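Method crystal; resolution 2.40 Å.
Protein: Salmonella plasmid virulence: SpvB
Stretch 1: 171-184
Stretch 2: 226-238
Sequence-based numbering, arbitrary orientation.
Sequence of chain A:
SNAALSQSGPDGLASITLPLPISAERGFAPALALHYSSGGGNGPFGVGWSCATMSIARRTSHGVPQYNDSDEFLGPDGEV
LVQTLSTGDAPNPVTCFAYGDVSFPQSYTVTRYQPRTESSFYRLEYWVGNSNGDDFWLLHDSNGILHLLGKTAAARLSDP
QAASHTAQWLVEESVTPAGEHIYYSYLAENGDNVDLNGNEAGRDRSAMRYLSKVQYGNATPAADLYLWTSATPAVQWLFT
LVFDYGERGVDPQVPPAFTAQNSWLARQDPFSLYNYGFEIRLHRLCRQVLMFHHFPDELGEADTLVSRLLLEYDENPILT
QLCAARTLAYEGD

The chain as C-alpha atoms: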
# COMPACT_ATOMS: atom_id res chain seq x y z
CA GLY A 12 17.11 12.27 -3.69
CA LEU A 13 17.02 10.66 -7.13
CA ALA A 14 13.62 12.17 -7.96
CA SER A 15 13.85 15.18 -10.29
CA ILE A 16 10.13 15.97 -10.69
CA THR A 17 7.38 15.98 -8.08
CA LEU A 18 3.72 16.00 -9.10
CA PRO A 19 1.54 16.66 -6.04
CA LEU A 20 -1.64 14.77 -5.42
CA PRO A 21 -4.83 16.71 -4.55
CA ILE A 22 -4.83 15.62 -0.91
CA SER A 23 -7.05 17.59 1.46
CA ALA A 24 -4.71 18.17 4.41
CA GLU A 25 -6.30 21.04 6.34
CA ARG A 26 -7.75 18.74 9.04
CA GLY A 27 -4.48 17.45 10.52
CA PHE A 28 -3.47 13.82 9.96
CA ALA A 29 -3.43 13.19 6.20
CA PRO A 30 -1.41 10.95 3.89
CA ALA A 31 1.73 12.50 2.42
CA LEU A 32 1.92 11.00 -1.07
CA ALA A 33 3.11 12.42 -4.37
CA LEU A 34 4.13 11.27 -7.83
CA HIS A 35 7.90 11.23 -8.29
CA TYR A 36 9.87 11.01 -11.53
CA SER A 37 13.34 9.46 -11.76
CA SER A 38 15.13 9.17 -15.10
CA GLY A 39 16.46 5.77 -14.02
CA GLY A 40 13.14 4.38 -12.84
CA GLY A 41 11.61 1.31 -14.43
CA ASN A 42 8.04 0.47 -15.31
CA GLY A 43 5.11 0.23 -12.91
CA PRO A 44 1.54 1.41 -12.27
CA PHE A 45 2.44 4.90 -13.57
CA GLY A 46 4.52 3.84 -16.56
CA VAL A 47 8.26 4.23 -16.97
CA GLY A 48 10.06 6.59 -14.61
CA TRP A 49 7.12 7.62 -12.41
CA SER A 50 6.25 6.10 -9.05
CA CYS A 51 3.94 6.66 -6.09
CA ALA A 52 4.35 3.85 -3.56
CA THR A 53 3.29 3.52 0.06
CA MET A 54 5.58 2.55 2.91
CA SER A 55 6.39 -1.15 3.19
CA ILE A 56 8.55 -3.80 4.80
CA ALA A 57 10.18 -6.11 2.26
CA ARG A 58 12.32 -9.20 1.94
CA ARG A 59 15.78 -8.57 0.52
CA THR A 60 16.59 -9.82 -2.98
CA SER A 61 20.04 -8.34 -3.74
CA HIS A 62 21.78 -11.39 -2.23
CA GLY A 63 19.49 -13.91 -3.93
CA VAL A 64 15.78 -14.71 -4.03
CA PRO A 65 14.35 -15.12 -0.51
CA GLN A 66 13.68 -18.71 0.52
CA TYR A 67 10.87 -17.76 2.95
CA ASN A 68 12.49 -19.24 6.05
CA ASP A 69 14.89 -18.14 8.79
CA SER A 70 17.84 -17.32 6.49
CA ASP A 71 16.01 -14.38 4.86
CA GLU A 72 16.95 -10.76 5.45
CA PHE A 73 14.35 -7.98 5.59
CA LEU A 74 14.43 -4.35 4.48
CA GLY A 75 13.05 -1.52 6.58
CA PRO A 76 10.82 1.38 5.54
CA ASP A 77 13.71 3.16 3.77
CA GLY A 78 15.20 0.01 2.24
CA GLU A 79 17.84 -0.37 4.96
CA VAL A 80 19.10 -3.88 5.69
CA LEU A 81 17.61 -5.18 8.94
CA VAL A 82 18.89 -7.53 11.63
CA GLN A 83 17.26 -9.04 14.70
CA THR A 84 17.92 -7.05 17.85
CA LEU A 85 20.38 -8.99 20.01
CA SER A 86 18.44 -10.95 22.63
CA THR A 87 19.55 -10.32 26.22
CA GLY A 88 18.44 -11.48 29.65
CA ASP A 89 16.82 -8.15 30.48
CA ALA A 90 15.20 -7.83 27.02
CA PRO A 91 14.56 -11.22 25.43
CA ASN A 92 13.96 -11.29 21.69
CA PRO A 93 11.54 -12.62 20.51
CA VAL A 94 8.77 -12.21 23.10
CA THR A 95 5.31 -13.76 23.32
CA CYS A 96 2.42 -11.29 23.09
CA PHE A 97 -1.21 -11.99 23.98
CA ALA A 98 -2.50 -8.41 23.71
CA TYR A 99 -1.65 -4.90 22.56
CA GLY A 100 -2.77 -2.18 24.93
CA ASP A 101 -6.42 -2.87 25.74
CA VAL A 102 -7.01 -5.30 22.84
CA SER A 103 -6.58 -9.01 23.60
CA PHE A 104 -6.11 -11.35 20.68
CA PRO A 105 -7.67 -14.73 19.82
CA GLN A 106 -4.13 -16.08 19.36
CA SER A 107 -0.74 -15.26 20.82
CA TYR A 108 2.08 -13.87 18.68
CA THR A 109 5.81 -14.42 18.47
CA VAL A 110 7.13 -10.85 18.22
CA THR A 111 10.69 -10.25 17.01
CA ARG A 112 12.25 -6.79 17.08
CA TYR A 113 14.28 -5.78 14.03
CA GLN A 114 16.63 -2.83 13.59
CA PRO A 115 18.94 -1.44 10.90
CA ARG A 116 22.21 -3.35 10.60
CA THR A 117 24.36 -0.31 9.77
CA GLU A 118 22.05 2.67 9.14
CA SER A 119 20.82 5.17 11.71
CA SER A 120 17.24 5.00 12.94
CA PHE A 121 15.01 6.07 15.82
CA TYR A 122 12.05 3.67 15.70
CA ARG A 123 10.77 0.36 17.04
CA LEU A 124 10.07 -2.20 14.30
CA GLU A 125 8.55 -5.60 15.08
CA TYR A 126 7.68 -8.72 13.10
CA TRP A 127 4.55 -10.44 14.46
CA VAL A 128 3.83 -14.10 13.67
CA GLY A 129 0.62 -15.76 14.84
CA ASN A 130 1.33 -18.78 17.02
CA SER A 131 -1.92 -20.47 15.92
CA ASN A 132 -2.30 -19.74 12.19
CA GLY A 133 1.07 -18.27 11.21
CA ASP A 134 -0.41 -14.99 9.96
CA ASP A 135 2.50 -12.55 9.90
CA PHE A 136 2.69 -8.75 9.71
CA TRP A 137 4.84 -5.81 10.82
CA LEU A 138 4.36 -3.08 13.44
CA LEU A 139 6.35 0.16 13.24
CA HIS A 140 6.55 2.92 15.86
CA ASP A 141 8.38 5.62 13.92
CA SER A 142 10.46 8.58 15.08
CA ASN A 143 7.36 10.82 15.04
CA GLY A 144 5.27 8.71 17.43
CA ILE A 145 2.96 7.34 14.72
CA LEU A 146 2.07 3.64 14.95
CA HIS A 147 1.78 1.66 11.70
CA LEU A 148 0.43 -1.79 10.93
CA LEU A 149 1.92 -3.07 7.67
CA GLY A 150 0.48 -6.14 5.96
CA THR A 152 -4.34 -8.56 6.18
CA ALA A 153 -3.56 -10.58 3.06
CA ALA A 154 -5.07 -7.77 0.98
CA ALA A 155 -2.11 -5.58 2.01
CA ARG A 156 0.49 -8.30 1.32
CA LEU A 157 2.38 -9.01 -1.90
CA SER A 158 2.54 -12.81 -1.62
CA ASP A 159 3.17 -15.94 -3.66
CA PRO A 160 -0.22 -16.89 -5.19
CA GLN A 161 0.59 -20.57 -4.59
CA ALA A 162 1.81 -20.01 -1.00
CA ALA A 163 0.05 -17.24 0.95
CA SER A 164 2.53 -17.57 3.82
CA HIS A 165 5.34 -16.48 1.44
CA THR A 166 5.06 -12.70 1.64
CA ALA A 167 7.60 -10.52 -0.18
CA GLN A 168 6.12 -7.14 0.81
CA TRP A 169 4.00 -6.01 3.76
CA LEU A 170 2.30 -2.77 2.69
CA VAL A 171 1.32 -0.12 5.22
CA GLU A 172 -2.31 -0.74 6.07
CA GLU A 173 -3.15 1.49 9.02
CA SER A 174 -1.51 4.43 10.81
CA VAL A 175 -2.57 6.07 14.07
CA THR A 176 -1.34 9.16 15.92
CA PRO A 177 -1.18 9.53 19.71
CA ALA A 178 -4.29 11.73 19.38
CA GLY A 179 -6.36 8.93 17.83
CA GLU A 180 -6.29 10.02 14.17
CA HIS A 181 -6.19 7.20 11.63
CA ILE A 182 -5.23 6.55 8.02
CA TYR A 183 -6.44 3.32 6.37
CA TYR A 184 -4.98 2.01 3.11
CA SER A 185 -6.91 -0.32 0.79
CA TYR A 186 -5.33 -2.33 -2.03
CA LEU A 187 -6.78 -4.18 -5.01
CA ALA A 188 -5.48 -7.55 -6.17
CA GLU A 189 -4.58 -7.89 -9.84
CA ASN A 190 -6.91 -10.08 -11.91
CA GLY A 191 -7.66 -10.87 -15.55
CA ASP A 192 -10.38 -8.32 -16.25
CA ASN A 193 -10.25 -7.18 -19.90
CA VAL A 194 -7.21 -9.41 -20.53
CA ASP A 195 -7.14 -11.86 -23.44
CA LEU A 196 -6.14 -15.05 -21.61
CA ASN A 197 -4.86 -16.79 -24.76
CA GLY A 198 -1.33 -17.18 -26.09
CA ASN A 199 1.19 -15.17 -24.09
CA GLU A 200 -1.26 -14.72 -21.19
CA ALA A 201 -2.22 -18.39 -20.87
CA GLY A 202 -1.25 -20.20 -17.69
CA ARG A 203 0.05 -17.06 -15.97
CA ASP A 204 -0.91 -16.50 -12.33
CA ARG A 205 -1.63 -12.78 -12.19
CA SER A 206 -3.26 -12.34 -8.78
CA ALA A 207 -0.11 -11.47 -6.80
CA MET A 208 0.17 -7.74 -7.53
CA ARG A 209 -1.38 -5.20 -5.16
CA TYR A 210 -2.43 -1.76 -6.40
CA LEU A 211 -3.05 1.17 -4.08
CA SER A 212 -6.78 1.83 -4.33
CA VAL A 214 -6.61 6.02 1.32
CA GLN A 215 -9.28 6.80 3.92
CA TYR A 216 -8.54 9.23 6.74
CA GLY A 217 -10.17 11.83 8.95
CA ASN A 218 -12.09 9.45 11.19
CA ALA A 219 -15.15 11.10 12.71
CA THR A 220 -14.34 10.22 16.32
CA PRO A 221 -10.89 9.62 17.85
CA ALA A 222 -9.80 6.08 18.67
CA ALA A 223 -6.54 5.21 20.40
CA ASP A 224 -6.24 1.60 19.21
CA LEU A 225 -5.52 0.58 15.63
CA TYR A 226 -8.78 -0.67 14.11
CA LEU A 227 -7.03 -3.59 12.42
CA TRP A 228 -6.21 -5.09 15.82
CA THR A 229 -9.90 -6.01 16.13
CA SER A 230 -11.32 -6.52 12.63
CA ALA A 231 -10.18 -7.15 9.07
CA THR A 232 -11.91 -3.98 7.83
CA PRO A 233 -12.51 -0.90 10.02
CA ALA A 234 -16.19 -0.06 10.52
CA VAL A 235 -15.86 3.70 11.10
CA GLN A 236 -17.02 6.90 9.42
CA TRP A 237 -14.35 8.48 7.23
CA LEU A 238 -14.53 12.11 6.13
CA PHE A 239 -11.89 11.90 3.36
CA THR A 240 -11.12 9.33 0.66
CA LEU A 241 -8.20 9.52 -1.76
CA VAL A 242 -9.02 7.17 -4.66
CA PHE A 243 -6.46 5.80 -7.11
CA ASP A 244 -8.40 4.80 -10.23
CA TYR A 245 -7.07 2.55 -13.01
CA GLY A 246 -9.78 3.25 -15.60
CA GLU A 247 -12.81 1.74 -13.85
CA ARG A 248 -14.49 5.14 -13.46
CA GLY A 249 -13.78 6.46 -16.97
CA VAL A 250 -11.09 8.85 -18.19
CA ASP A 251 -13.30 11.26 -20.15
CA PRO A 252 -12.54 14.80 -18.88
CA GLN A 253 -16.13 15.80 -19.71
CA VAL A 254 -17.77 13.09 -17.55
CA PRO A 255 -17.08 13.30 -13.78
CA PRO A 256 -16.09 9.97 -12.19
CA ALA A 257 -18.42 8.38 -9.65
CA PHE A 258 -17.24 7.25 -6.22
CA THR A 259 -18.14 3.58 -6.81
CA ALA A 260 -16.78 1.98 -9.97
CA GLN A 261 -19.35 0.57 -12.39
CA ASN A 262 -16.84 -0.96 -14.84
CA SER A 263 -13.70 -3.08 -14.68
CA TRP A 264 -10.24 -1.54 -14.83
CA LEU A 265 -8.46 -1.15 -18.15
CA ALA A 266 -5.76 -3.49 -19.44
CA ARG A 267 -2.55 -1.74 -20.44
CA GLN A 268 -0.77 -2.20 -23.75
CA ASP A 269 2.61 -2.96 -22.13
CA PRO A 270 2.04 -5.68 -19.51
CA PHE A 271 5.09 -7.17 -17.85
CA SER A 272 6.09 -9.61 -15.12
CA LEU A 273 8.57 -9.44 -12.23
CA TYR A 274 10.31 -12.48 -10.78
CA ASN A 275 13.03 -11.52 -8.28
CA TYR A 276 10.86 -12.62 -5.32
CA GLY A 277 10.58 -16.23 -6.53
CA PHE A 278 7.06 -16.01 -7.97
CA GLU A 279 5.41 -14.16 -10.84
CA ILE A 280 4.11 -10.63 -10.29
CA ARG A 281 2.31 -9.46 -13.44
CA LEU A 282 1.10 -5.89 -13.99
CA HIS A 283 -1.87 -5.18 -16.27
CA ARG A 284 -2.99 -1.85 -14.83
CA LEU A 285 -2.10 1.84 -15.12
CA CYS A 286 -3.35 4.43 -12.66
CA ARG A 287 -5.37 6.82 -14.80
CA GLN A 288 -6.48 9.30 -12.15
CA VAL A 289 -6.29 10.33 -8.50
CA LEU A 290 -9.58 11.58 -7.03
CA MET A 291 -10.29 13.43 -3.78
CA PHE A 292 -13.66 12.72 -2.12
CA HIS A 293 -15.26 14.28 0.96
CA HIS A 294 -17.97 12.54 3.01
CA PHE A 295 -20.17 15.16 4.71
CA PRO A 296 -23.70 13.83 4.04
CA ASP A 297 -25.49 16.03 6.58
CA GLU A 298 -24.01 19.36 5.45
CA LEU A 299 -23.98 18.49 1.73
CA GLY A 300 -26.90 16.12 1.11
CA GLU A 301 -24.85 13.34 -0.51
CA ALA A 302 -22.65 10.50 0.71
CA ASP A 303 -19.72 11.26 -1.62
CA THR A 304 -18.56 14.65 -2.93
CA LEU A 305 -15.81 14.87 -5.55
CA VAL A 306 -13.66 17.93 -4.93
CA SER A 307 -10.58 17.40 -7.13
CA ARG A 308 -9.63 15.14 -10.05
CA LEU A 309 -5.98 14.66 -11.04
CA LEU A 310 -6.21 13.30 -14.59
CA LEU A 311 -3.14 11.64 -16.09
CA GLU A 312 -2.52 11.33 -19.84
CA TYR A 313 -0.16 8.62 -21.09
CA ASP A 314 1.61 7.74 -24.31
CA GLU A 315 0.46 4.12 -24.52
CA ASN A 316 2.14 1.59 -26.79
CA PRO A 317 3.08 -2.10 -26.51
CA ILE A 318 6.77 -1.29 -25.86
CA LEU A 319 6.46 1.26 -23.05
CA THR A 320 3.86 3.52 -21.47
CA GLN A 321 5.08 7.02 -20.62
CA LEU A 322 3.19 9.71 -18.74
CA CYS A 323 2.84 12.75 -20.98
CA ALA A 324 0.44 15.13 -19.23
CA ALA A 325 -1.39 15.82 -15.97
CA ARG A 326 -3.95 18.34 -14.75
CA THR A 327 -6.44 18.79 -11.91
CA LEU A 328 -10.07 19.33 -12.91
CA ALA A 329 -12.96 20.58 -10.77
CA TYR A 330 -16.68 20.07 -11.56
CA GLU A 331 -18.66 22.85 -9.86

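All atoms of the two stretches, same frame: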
# COMPACT_ATOMS: atom_id res chain seq x y z
N VAL A 171 1.93 -0.83 4.10
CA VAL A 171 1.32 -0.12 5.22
C VAL A 171 -0.19 -0.14 5.07
O VAL A 171 -0.74 0.17 4.00
CB VAL A 171 1.87 1.31 5.33
CG1 VAL A 171 1.57 2.13 4.08
CG2 VAL A 171 1.29 2.00 6.57
N GLU A 172 -0.87 -0.57 6.12
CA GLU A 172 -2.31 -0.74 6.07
C GLU A 172 -3.06 0.17 7.01
O GLU A 172 -4.18 0.58 6.70
CB GLU A 172 -2.68 -2.21 6.37
CG GLU A 172 -4.00 -2.64 5.77
CD GLU A 172 -4.24 -4.13 5.91
OE1 GLU A 172 -3.37 -4.83 6.47
OE2 GLU A 172 -5.30 -4.61 5.45
N GLU A 173 -2.48 0.52 8.16
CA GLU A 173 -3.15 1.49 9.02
C GLU A 173 -2.12 2.26 9.83
O GLU A 173 -1.12 1.69 10.29
CB GLU A 173 -4.16 0.83 9.95
CG GLU A 173 -4.89 1.82 10.85
CD GLU A 173 -5.81 1.15 11.85
OE1 GLU A 173 -6.50 1.87 12.60
OE2 GLU A 173 -5.84 -0.10 11.91
N SER A 174 -2.36 3.56 9.99
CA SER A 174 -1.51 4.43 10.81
C SER A 174 -2.38 5.17 11.81
O SER A 174 -3.50 5.58 11.49
CB SER A 174 -0.74 5.43 9.94
OG SER A 174 -0.07 4.77 8.89
N VAL A 175 -1.85 5.36 13.02
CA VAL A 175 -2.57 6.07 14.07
C VAL A 175 -1.60 6.99 14.80
O VAL A 175 -0.44 6.63 15.04
CB VAL A 175 -3.26 5.10 15.06
CG1 VAL A 175 -2.25 4.35 15.92
CG2 VAL A 175 -4.25 5.85 15.93
N THR A 176 -2.07 8.19 15.13
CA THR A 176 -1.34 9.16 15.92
C THR A 176 -1.64 8.97 17.40
O THR A 176 -2.60 8.28 17.76
CB THR A 176 -1.71 10.58 15.49
OG1 THR A 176 -3.08 10.84 15.83
CG2 THR A 176 -1.52 10.76 14.00
N PRO A 177 -0.83 9.55 18.28
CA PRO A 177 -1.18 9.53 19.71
C PRO A 177 -2.52 10.17 20.01
O PRO A 177 -3.13 9.84 21.04
CB PRO A 177 -0.03 10.30 20.37
CG PRO A 177 1.12 10.11 19.45
CD PRO A 177 0.54 10.05 18.06
N ALA A 178 -3.01 11.06 19.15
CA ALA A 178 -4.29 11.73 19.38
C ALA A 178 -5.48 10.93 18.88
O ALA A 178 -6.62 11.38 19.04
CB ALA A 178 -4.29 13.11 18.72
N GLY A 179 -5.26 9.76 18.29
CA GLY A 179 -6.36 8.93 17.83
C GLY A 179 -6.81 9.17 16.40
O GLY A 179 -7.93 8.79 16.05
N GLU A 180 -5.98 9.80 15.58
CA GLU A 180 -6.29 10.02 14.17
C GLU A 180 -5.73 8.87 13.34
O GLU A 180 -4.61 8.41 13.56
CB GLU A 180 -5.72 11.35 13.69
CG GLU A 180 -6.05 12.52 14.60
CD GLU A 180 -5.02 13.62 14.54
OE1 GLU A 180 -5.22 14.59 13.77
OE2 GLU A 180 -3.99 13.51 15.24
N HIS A 181 -6.53 8.39 12.39
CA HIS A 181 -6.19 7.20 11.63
C HIS A 181 -6.06 7.49 10.14
O HIS A 181 -6.65 8.44 9.61
CB HIS A 181 -7.23 6.09 11.83
CG HIS A 181 -7.31 5.59 13.24
ND1 HIS A 181 -6.95 4.31 13.60
CD2 HIS A 181 -7.73 6.19 14.38
CE1 HIS A 181 -7.14 4.15 14.89
NE2 HIS A 181 -7.61 5.28 15.39
N ILE A 182 -5.27 6.65 9.47
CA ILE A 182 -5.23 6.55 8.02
C ILE A 182 -5.30 5.07 7.66
O ILE A 182 -4.53 4.27 8.20
CB ILE A 182 -3.97 7.18 7.41
CG1 ILE A 182 -3.88 8.67 7.75
CG2 ILE A 182 -3.96 7.01 5.91
CD1 ILE A 182 -2.59 9.30 7.28
N TYR A 183 -6.21 4.71 6.76
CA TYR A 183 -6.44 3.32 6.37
C TYR A 183 -6.22 3.17 4.87
O TYR A 183 -6.84 3.89 4.08
CB TYR A 183 -7.85 2.87 6.77
CG TYR A 183 -8.24 1.50 6.27
CD1 TYR A 183 -7.47 0.38 6.59
CD2 TYR A 183 -9.39 1.31 5.51
CE1 TYR A 183 -7.82 -0.88 6.14
CE2 TYR A 183 -9.75 0.05 5.06
CZ TYR A 183 -8.97 -1.04 5.38
OH TYR A 183 -9.32 -2.29 4.94
N TYR A 184 -5.35 2.24 4.50
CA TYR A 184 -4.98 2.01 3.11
C TYR A 184 -5.65 0.74 2.60
O TYR A 184 -5.59 -0.30 3.27
CB TYR A 184 -3.46 1.89 2.96
CG TYR A 184 -2.70 3.12 3.40
CD1 TYR A 184 -2.39 3.33 4.74
CD2 TYR A 184 -2.29 4.07 2.48
CE1 TYR A 184 -1.70 4.45 5.15
CE2 TYR A 184 -1.59 5.20 2.88
CZ TYR A 184 -1.30 5.38 4.22
OH TYR A 184 -0.61 6.50 4.63
N TYR A 226 -7.57 0.10 14.41
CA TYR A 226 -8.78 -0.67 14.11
C TYR A 226 -8.44 -2.09 13.69
O TYR A 226 -9.17 -3.03 14.03
CB TYR A 226 -9.58 0.02 13.00
CG TYR A 226 -9.96 1.46 13.27
CD1 TYR A 226 -10.69 1.81 14.40
CD2 TYR A 226 -9.60 2.46 12.38
CE1 TYR A 226 -11.05 3.13 14.64
CE2 TYR A 226 -9.95 3.78 12.61
CZ TYR A 226 -10.67 4.11 13.73
OH TYR A 226 -11.02 5.42 13.96
N LEU A 227 -7.34 -2.28 12.97
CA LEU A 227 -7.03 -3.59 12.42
C LEU A 227 -6.58 -4.59 13.48
O LEU A 227 -6.40 -5.77 13.16
CB LEU A 227 -5.96 -3.46 11.33
CG LEU A 227 -6.42 -2.71 10.08
CD1 LEU A 227 -5.28 -2.55 9.09
CD2 LEU A 227 -7.61 -3.41 9.44
N TRP A 228 -6.38 -4.14 14.73
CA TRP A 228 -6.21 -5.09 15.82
C TRP A 228 -7.45 -5.96 15.99
O TRP A 228 -7.35 -7.16 16.26
CB TRP A 228 -5.92 -4.36 17.14
CG TRP A 228 -4.54 -3.77 17.31
CD1 TRP A 228 -4.24 -2.52 17.77
CD2 TRP A 228 -3.28 -4.42 17.08
NE1 TRP A 228 -2.88 -2.34 17.82
CE2 TRP A 228 -2.27 -3.49 17.40
CE3 TRP A 228 -2.90 -5.69 16.62
CZ2 TRP A 228 -0.91 -3.79 17.28
CZ3 TRP A 228 -1.55 -5.98 16.50
CH2 TRP A 228 -0.58 -5.04 16.84
N THR A 229 -8.63 -5.36 15.82
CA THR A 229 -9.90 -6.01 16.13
C THR A 229 -10.51 -6.71 14.92
O THR A 229 -10.93 -7.87 15.01
CB THR A 229 -10.88 -4.98 16.68
OG1 THR A 229 -10.39 -4.48 17.93
CG2 THR A 229 -12.25 -5.59 16.89
N SER A 230 -10.59 -6.02 13.78
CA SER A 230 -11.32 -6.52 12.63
C SER A 230 -10.43 -6.46 11.39
O SER A 230 -9.38 -5.82 11.37
CB SER A 230 -12.59 -5.70 12.39
OG SER A 230 -12.30 -4.31 12.44
N ALA A 231 -10.89 -7.15 10.34
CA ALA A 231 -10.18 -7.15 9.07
C ALA A 231 -10.43 -5.88 8.28
O ALA A 231 -9.58 -5.46 7.48
CB ALA A 231 -10.56 -8.37 8.24
N THR A 232 -11.59 -5.24 8.49
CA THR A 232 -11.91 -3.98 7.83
C THR A 232 -12.50 -3.05 8.88
O THR A 232 -13.45 -3.44 9.59
CB THR A 232 -12.89 -4.16 6.67
OG1 THR A 232 -12.54 -5.34 5.93
CG2 THR A 232 -12.83 -2.96 5.74
N PRO A 233 -11.98 -1.83 9.02
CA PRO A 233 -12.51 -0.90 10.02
C PRO A 233 -13.93 -0.47 9.68
O PRO A 233 -14.22 -0.11 8.53
CB PRO A 233 -11.54 0.28 9.97
CG PRO A 233 -10.90 0.19 8.62
CD PRO A 233 -10.81 -1.27 8.31
N ALA A 234 -14.81 -0.53 10.67
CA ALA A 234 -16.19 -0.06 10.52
C ALA A 234 -16.32 1.29 11.23
O ALA A 234 -16.85 1.40 12.34
CB ALA A 234 -17.18 -1.09 11.07
N VAL A 235 -15.82 2.34 10.57
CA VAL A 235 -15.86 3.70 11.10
C VAL A 235 -16.27 4.64 9.98
O VAL A 235 -16.24 4.30 8.79
CB VAL A 235 -14.50 4.15 11.69
CG1 VAL A 235 -14.00 3.15 12.72
CG2 VAL A 235 -13.48 4.33 10.58
N GLN A 236 -16.65 5.86 10.37
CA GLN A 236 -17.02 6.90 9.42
C GLN A 236 -15.78 7.70 9.04
O GLN A 236 -15.16 8.33 9.89
CB GLN A 236 -18.09 7.81 10.01
CG GLN A 236 -18.36 9.06 9.18
CD GLN A 236 -19.31 10.02 9.87
OE1 GLN A 236 -19.81 9.74 10.96
NE2 GLN A 236 -19.56 11.17 9.24
N TRP A 237 -15.45 7.69 7.75
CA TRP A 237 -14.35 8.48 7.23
C TRP A 237 -14.89 9.75 6.58
O TRP A 237 -15.93 9.72 5.92
CB TRP A 237 -13.53 7.70 6.21
CG TRP A 237 -12.98 6.40 6.71
CD1 TRP A 237 -13.47 5.15 6.45
CD2 TRP A 237 -11.83 6.22 7.54
NE1 TRP A 237 -12.69 4.20 7.07
CE2 TRP A 237 -11.68 4.83 7.75
CE3 TRP A 237 -10.91 7.09 8.13
CZ2 TRP A 237 -10.65 4.30 8.52
CZ3 TRP A 237 -9.89 6.56 8.90
CH2 TRP A 237 -9.77 5.18 9.09
N LEU A 238 -14.17 10.85 6.77
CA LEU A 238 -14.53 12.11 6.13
C LEU A 238 -13.85 12.31 4.78
O LEU A 238 -14.37 13.05 3.94
CB LEU A 238 -14.19 13.29 7.05
CG LEU A 238 -14.96 13.33 8.37
CD1 LEU A 238 -14.63 14.59 9.15
CD2 LEU A 238 -16.46 13.21 8.12
O HOH W 1 -8.09 -4.32 5.66

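How is the start of the second stretch, at Tyr226 and Leu227, fixed to the hairpin? Glu173 does it with one carboxylate. Its side chain is fully extended, with chi1 and chi2 both t, and reaches two consecutive backbone amides: Tyr226 N donates to Glu173 OE1 at 2.7 Å, and Leu227 N donates to Glu173 OE2 at 2.9 Å. A buried carboxylate needs such partners, and it gains a third from its own hairpin, since His181 ND1 donates to Glu173 OE1 at 2.7 Å.

What do the side chains of Tyr226 and Leu227 add? The CA-to-CB bond of Tyr226 points sideways, but the m rotamer brings its ring back over the imidazole of His181 in a face-to-face stack, with ring centroids 3.9 Å apart and planes 22° from parallel. The imidazole serves twice, stacking through its face while ND1 holds the glutamate. Leu227 points toward the hairpin and is buried there. Its CD1 lies 3.6 Å from Glu172 CG, the aliphatic part of that side chain, and both Leu227 methyls, CD1 and CD2, lie 4.2 Å from Tyr183 CE1.

How does the segment from Ala231 to Pro233 keep its hold? Much of the answer is Tyr183, whose t rotamer carries its ring to this loop and which gives up more surface to the contact than any other residue. A water joins the polar ends: it donates to Ala231 O at 2.6 Å and to Glu172 OE2 at 2.8 Å, and accepts from Tyr183 OH at 2.5 Å. The hydroxyl reaches Ala231 O through the water, the direct distance from Tyr183 OH to Ala231 O being 4.1 Å. Thr232 adds a methyl, with CG2 3.7 Å from Tyr183 OH. Pro233 then lies over the ring face, its CG 3.6 Å from the Tyr183 ring centroid and only 10° off the normal, a CH-pi contact well suited to the compact proline ring.

What closes the contact at its far end? After Ala234, Val235 and Gln236, which make no contact, Trp237 points back toward the hairpin and is buried. Its broad indole spans two residues: CZ2 lies 3.6 Å from Tyr183 CB, while CH2 lies 3.8 Å from His181 CB. The carbonyl His181 O approaches the indole at its edge, 3.8 Å from Trp237 CZ3. Altogether the two stretches bury 509 Å², both sides summed.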